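Local coordinates for BIFUNCTIONAL PROTEIN Proline utilization A (PutA) (Corynebacterium freiburgense, PDB 5UX5), which probably oxidises proline to glutamate in two steps, through an FAD-dependent proline dehydrogenase and an NAD-dependent aldehyde dehydrogenase carried on one chain, at residues T479-W482 against A483-E487; E532-R535 against Q536-L539. All coordinates share one frame; numbering follows the deposited sequence.

Contact 1: T479-W482 against A483-E487; sequences TLEW and ARTLE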
ATOM      1  N   THR A 479      -1.537 -18.975  -4.840  1.00 38.60           N
ATOM      2  CA  THR A 479      -0.643 -17.861  -5.157  1.00 38.09           C
ATOM      3  C   THR A 479       0.782 -18.165  -4.731  1.00 40.04           C
ATOM      4  O   THR A 479       1.724 -18.007  -5.521  1.00 41.64           O
ATOM      5  CB  THR A 479      -1.130 -16.602  -4.456  1.00 36.75           C
ATOM      6  OG1 THR A 479      -2.479 -16.359  -4.839  1.00 51.30           O
ATOM      7  CG2 THR A 479      -0.266 -15.398  -4.798  1.00 32.56           C
ATOM      8  N   LEU A 480       0.959 -18.588  -3.469  1.00 36.11           N
ATOM      9  CA  LEU A 480       2.268 -19.005  -2.964  1.00 40.56           C
ATOM     10  C   LEU A 480       2.838 -20.177  -3.752  1.00 42.25           C
ATOM     11  O   LEU A 480       4.052 -20.402  -3.714  1.00 49.54           O
ATOM     12  CB  LEU A 480       2.184 -19.380  -1.479  1.00 29.44           C
ATOM     13  CG  LEU A 480       1.711 -18.223  -0.593  1.00 30.08           C
ATOM     14  CD1 LEU A 480       1.511 -18.652   0.847  1.00 36.54           C
ATOM     15  CD2 LEU A 480       2.685 -17.064  -0.688  1.00 38.96           C
ATOM     16  N   GLU A 481       2.001 -20.910  -4.486  1.00 34.57           N
ATOM     17  CA  GLU A 481       2.531 -22.030  -5.240  1.00 36.01           C
ATOM     18  C   GLU A 481       3.224 -21.553  -6.511  1.00 45.09           C
ATOM     19  O   GLU A 481       4.342 -22.006  -6.802  1.00 51.08           O
ATOM     20  CB  GLU A 481       1.426 -23.047  -5.544  1.00 40.80           C
ATOM     21  CG  GLU A 481       1.790 -24.185  -6.543  1.00 58.71           C
ATOM     22  CD  GLU A 481       3.083 -25.001  -6.224  1.00 65.53           C
ATOM     23  OE1 GLU A 481       3.586 -25.679  -7.157  1.00 64.05           O
ATOM     24  OE2 GLU A 481       3.582 -25.007  -5.069  1.00 61.67           O
ATOM     25  N   TRP A 482       2.597 -20.630  -7.278  1.00 31.08           N
ATOM     26  CA  TRP A 482       3.271 -20.141  -8.480  1.00 31.37           C
ATOM     27  C   TRP A 482       4.385 -19.150  -8.151  1.00 35.33           C
ATOM     28  O   TRP A 482       5.314 -18.988  -8.954  1.00 42.51           O
ATOM     29  CB  TRP A 482       2.276 -19.540  -9.507  1.00 31.59           C
ATOM     30  CG  TRP A 482       1.491 -18.278  -9.143  1.00 34.98           C
ATOM     31  CD1 TRP A 482       0.134 -18.182  -8.978  1.00 34.79           C
ATOM     32  CD2 TRP A 482       2.011 -16.946  -8.944  1.00 36.17           C
ATOM     33  NE1 TRP A 482      -0.227 -16.881  -8.681  1.00 38.92           N
ATOM     34  CE2 TRP A 482       0.905 -16.102  -8.653  1.00 41.20           C
ATOM     35  CE3 TRP A 482       3.296 -16.383  -8.984  1.00 28.65           C
ATOM     36  CZ2 TRP A 482       1.054 -14.725  -8.389  1.00 35.95           C
ATOM     37  CZ3 TRP A 482       3.447 -15.024  -8.721  1.00 39.47           C
ATOM     38  CH2 TRP A 482       2.328 -14.209  -8.425  1.00 33.87           C
ATOM     39  N   ALA A 483       4.349 -18.535  -6.966  1.00 35.84           N
ATOM     40  CA  ALA A 483       5.461 -17.693  -6.539  1.00 47.44           C
ATOM     41  C   ALA A 483       6.750 -18.510  -6.360  1.00 49.28           C
ATOM     42  O   ALA A 483       7.853 -18.009  -6.635  1.00 47.26           O
ATOM     43  CB  ALA A 483       5.073 -16.963  -5.249  1.00 40.51           C
ATOM     44  N   ARG A 484       6.631 -19.775  -5.947  1.00 42.37           N
ATOM     45  CA  ARG A 484       7.798 -20.637  -5.850  1.00 46.66           C
ATOM     46  C   ARG A 484       8.392 -20.962  -7.216  1.00 49.84           C
ATOM     47  O   ARG A 484       9.608 -21.136  -7.325  1.00 52.46           O
ATOM     48  CB  ARG A 484       7.435 -21.931  -5.127  1.00 56.43           C
ATOM     49  CG  ARG A 484       7.308 -21.790  -3.619  1.00 60.88           C
ATOM     50  CD  ARG A 484       6.920 -23.107  -2.987  1.00 67.56           C
ATOM     51  NE  ARG A 484       6.247 -22.933  -1.702  1.00 73.88           N
ATOM     52  CZ  ARG A 484       4.928 -23.006  -1.533  1.00 72.13           C
ATOM     53  NH1 ARG A 484       4.143 -23.249  -2.569  1.00 77.42           N
ATOM     54  NH2 ARG A 484       4.389 -22.845  -0.330  1.00 61.96           N
ATOM     55  N   THR A 485       7.564 -21.075  -8.258  1.00 52.05           N
ATOM     56  CA  THR A 485       7.994 -21.569  -9.566  1.00 52.56           C
ATOM     57  C   THR A 485       8.341 -20.462 -10.564  1.00 52.65           C
ATOM     58  O   THR A 485       8.340 -20.716 -11.771  1.00 57.08           O
ATOM     59  CB  THR A 485       6.929 -22.503 -10.171  1.00 51.22           C
ATOM     60  OG1 THR A 485       5.782 -21.749 -10.611  1.00 53.26           O
ATOM     61  CG2 THR A 485       6.502 -23.590  -9.180  1.00 39.19           C
ATOM     62  N   LEU A 486       8.674 -19.260 -10.107  1.00 49.29           N
ATOM     63  CA  LEU A 486       8.938 -18.176 -11.053  1.00 40.41           C
ATOM     64  C   LEU A 486      10.197 -18.446 -11.874  1.00 41.67           C
ATOM     65  O   LEU A 486      11.158 -19.053 -11.402  1.00 50.87           O
ATOM     66  CB  LEU A 486       9.058 -16.839 -10.319  1.00 33.92           C
ATOM     67  CG  LEU A 486       7.771 -16.117  -9.894  1.00 31.01           C
ATOM     68  CD1 LEU A 486       8.110 -14.817  -9.206  1.00 30.09           C
ATOM     69  CD2 LEU A 486       6.831 -15.866 -11.097  1.00 30.68           C
ATOM     70  N   GLU A 487      10.179 -18.001 -13.124  1.00 40.76           N
ATOM     71  CA  GLU A 487      11.272 -18.283 -14.045  1.00 40.95           C
ATOM     72  C   GLU A 487      12.204 -17.080 -14.197  1.00 38.37           C
ATOM     73  O   GLU A 487      11.956 -16.003 -13.662  1.00 40.28           O
ATOM     74  CB  GLU A 487      10.698 -18.715 -15.392  1.00 42.24           C
ATOM     75  CG  GLU A 487       9.807 -19.949 -15.274  1.00 43.15           C
ATOM     76  CD  GLU A 487       9.409 -20.485 -16.617  1.00 56.34           C
ATOM     77  OE1 GLU A 487       8.665 -19.784 -17.335  1.00 65.63           O
ATOM     78  OE2 GLU A 487       9.857 -21.597 -16.973  1.00 61.51           O
TER

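Contact 2: E532-R535 against Q536-L539; sequences ENIR and QDLL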
ATOM      1  N   GLU A 532      -1.951  -8.997 -18.138  1.00 36.03           N
ATOM      2  CA  GLU A 532      -2.381  -9.832 -17.016  1.00 35.81           C
ATOM      3  C   GLU A 532      -1.998 -11.300 -17.222  1.00 30.88           C
ATOM      4  O   GLU A 532      -1.539 -11.956 -16.284  1.00 35.56           O
ATOM      5  CB  GLU A 532      -3.893  -9.679 -16.812  1.00 32.61           C
ATOM      6  CG  GLU A 532      -4.417 -10.305 -15.545  1.00 30.42           C
ATOM      7  CD  GLU A 532      -3.755  -9.743 -14.285  1.00 40.57           C
ATOM      8  OE1 GLU A 532      -2.827 -10.421 -13.763  1.00 43.32           O
ATOM      9  OE2 GLU A 532      -4.151  -8.627 -13.834  1.00 33.95           O
ATOM     10  N   ASN A 533      -2.124 -11.807 -18.461  1.00 27.71           N
ATOM     11  CA  ASN A 533      -1.805 -13.199 -18.779  1.00 35.43           C
ATOM     12  C   ASN A 533      -0.329 -13.522 -18.570  1.00 40.21           C
ATOM     13  O   ASN A 533       0.018 -14.679 -18.309  1.00 57.79           O
ATOM     14  CB  ASN A 533      -2.193 -13.515 -20.223  1.00 39.70           C
ATOM     15  CG  ASN A 533      -3.669 -13.372 -20.474  1.00 48.70           C
ATOM     16  OD1 ASN A 533      -4.482 -13.479 -19.558  1.00 55.73           O
ATOM     17  ND2 ASN A 533      -4.026 -13.075 -21.714  1.00 53.72           N
ATOM     18  N   ILE A 534       0.557 -12.556 -18.758  1.00 30.34           N
ATOM     19  CA  ILE A 534       1.976 -12.766 -18.532  1.00 34.20           C
ATOM     20  C   ILE A 534       2.449 -12.116 -17.225  1.00 39.96           C
ATOM     21  O   ILE A 534       3.646 -11.861 -17.064  1.00 35.45           O
ATOM     22  CB  ILE A 534       2.822 -12.308 -19.729  1.00 31.47           C
ATOM     23  CG1 ILE A 534       2.563 -10.841 -20.050  1.00 35.04           C
ATOM     24  CG2 ILE A 534       2.603 -13.175 -20.926  1.00 31.25           C
ATOM     25  CD1 ILE A 534       3.503 -10.328 -21.084  1.00 35.99           C
ATOM     26  N   ARG A 535       1.535 -11.880 -16.270  1.00 37.05           N
ATOM     27  CA  ARG A 535       1.960 -11.325 -14.988  1.00 31.99           C
ATOM     28  C   ARG A 535       3.093 -12.145 -14.394  1.00 36.04           C
ATOM     29  O   ARG A 535       4.053 -11.591 -13.848  1.00 37.24           O
ATOM     30  CB  ARG A 535       0.793 -11.257 -13.988  1.00 26.02           C
ATOM     31  CG  ARG A 535       1.279 -10.815 -12.604  1.00 25.41           C
ATOM     32  CD  ARG A 535       0.195 -10.678 -11.543  1.00 27.64           C
ATOM     33  NE  ARG A 535      -0.858  -9.738 -11.919  1.00 29.32           N
ATOM     34  CZ  ARG A 535      -0.937  -8.486 -11.483  1.00 36.93           C
ATOM     35  NH1 ARG A 535      -0.012  -8.006 -10.662  1.00 35.78           N
ATOM     36  NH2 ARG A 535      -1.940  -7.709 -11.881  1.00 38.17           N
ATOM     37  N   GLN A 536       3.031 -13.473 -14.538  1.00 33.20           N
ATOM     38  CA  GLN A 536       4.080 -14.277 -13.937  1.00 33.71           C
ATOM     39  C   GLN A 536       5.363 -14.247 -14.740  1.00 35.18           C
ATOM     40  O   GLN A 536       6.450 -14.282 -14.152  1.00 44.93           O
ATOM     41  CB  GLN A 536       3.591 -15.704 -13.720  1.00 43.01           C
ATOM     42  CG  GLN A 536       2.980 -15.840 -12.353  1.00 49.90           C
ATOM     43  CD  GLN A 536       1.689 -16.597 -12.358  1.00 52.85           C
ATOM     44  OE1 GLN A 536       1.649 -17.824 -12.573  1.00 54.56           O
ATOM     45  NE2 GLN A 536       0.599 -15.864 -12.127  1.00 42.79           N
ATOM     46  N   ASP A 537       5.271 -14.167 -16.064  1.00 36.89           N
ATOM     47  CA  ASP A 537       6.472 -13.914 -16.848  1.00 40.55           C
ATOM     48  C   ASP A 537       7.084 -12.558 -16.483  1.00 41.66           C
ATOM     49  O   ASP A 537       8.312 -12.427 -16.389  1.00 41.27           O
ATOM     50  CB  ASP A 537       6.154 -13.990 -18.342  1.00 48.34           C
ATOM     51  CG  ASP A 537       5.734 -15.369 -18.777  1.00 59.64           C
ATOM     52  OD1 ASP A 537       6.624 -16.234 -18.890  1.00 67.07           O
ATOM     53  OD2 ASP A 537       4.523 -15.590 -19.018  1.00 65.42           O
ATOM     54  N   LEU A 538       6.249 -11.522 -16.293  1.00 36.18           N
ATOM     55  CA  LEU A 538       6.814 -10.232 -15.930  1.00 31.74           C
ATOM     56  C   LEU A 538       7.491 -10.324 -14.574  1.00 28.45           C
ATOM     57  O   LEU A 538       8.593  -9.811 -14.396  1.00 36.07           O
ATOM     58  CB  LEU A 538       5.754  -9.118 -15.945  1.00 28.47           C
ATOM     59  CG  LEU A 538       5.143  -8.757 -17.314  1.00 30.25           C
ATOM     60  CD1 LEU A 538       4.013  -7.755 -17.173  1.00 26.17           C
ATOM     61  CD2 LEU A 538       6.167  -8.260 -18.279  1.00 27.87           C
ATOM     62  N   LEU A 539       6.854 -10.994 -13.611  1.00 34.12           N
ATOM     63  CA  LEU A 539       7.467 -11.160 -12.293  1.00 38.08           C
ATOM     64  C   LEU A 539       8.811 -11.883 -12.401  1.00 39.97           C
ATOM     65  O   LEU A 539       9.796 -11.493 -11.759  1.00 36.42           O
ATOM     66  CB  LEU A 539       6.504 -11.898 -11.360  1.00 30.72           C
ATOM     67  CG  LEU A 539       5.257 -11.076 -11.002  1.00 26.64           C
ATOM     68  CD1 LEU A 539       4.313 -11.817 -10.075  1.00 26.40           C
ATOM     69  CD2 LEU A 539       5.654  -9.732 -10.403  1.00 25.93           C
TER

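Contact 1: T479-W482 against A483-E487
Residues 479-482 and 483-487 form the last turn of the short helix 477-484 and the start of the loop that follows it, a local contact packed against helix 202-221 on one hand and helices 535-544 and 550-574 on the other. The turn is sound at its beginning, where Ala483 N donates to Thr479 O at 3.0 Å. It frays toward its end: the bonds from Arg484 N to Leu480 O and Glu481 O are weak, and so is that from Thr485 N to Trp482 O. Thr485 suits this fraying end because its hydroxyl also bonds to the carbonyl of Trp482, OG1 lying 3.3 Å from Trp482 O.

On the outer side, Glu481 and Arg484 cross at about a right angle. Glu481 bends at chi2 (53°), which helps bring OE2 to 3.1 Å from Arg484 NH1, near the guanidinium plane; the hydrogen bond within this salt bridge is weak, and Leu480 O lies over a face of the same guanidinium. Arg484 NE also makes a long, weak ion pair with Asp203. Trp482 turns its ring back over its own turn, with CG between the backbone N and the carbonyl carbon (chi1 65°). Thr479 O stands 3.5 Å above the plane of the Trp482 ring, offset toward its rim, while CE3 approaches Leu486 CD2 at 4.2 Å.

The small Ala483 is buried, against Trp200 and Ile550, and Leu480 packs on Ile202. The chemistry is thus two-sided: exposed charges are joined by probably modest ion pairs, whereas apolar groups fasten the helix to its neighbours.

Contact 2: E532-R535 against Q536-L539
Ile534 O accepts the shortest sound polar bond here, from Leu538 N at 2.7 Å. A second bond, from Leu539 N to Arg535 O at 2.9 Å, continues the first turn of helix 535-544. Ile534 has left the helical path of 517-533 and occupies the N-cap position of the next helix, so the break between the two helices falls on it.

Across the turn, the Ile534 and Asp537 side chains cross at about a right angle, with Ile534 CG2 3.6 Å from Asp537 OD2. Arg535 runs alongside Leu539, its CG 4.1 Å from Leu539 CD1, then bends at chi3 (-58°). Its guanidinium thereby meets Glu532 side-on: NE binds OE1 at 2.8 Å and NH2 binds OE2 at 3.1 Å, both nearly straight and through syn lone pairs. This fork spans the break and holds the two planar groups flat against rotation. Arginine suits the buried place because NH1 also pairs with Asp554 and NH2 bonds to Ser558, which probably spreads its charge over several partners.

Leu539 and Arg535 face helix 550-574, whereas Ile534, Asp537 and Leu538 lie against helix 624-636, so the junction contacts both helices.

The two contacts, their centres about 11 Å apart, are both partly buried local turns that meet through packing: Trp482 CE3 lies 3.4 Å from Gln536 CG, and Trp482 CH2 lies 3.5 Å from Leu539 CD1. Leu486 adds to this seam against the same two residues. Both also rest on helix 550-574, contact 1 through Ile550 and contact 2 farther along it. Their polar chemistry differs with place. The ion pair of contact 1 joins two exposed residues at a fraying helix end, whereas that of contact 2 is buried at its arginine end and joins two helices. Contact 1 additionally reaches helix 202-221, and contact 2 helix 624-636.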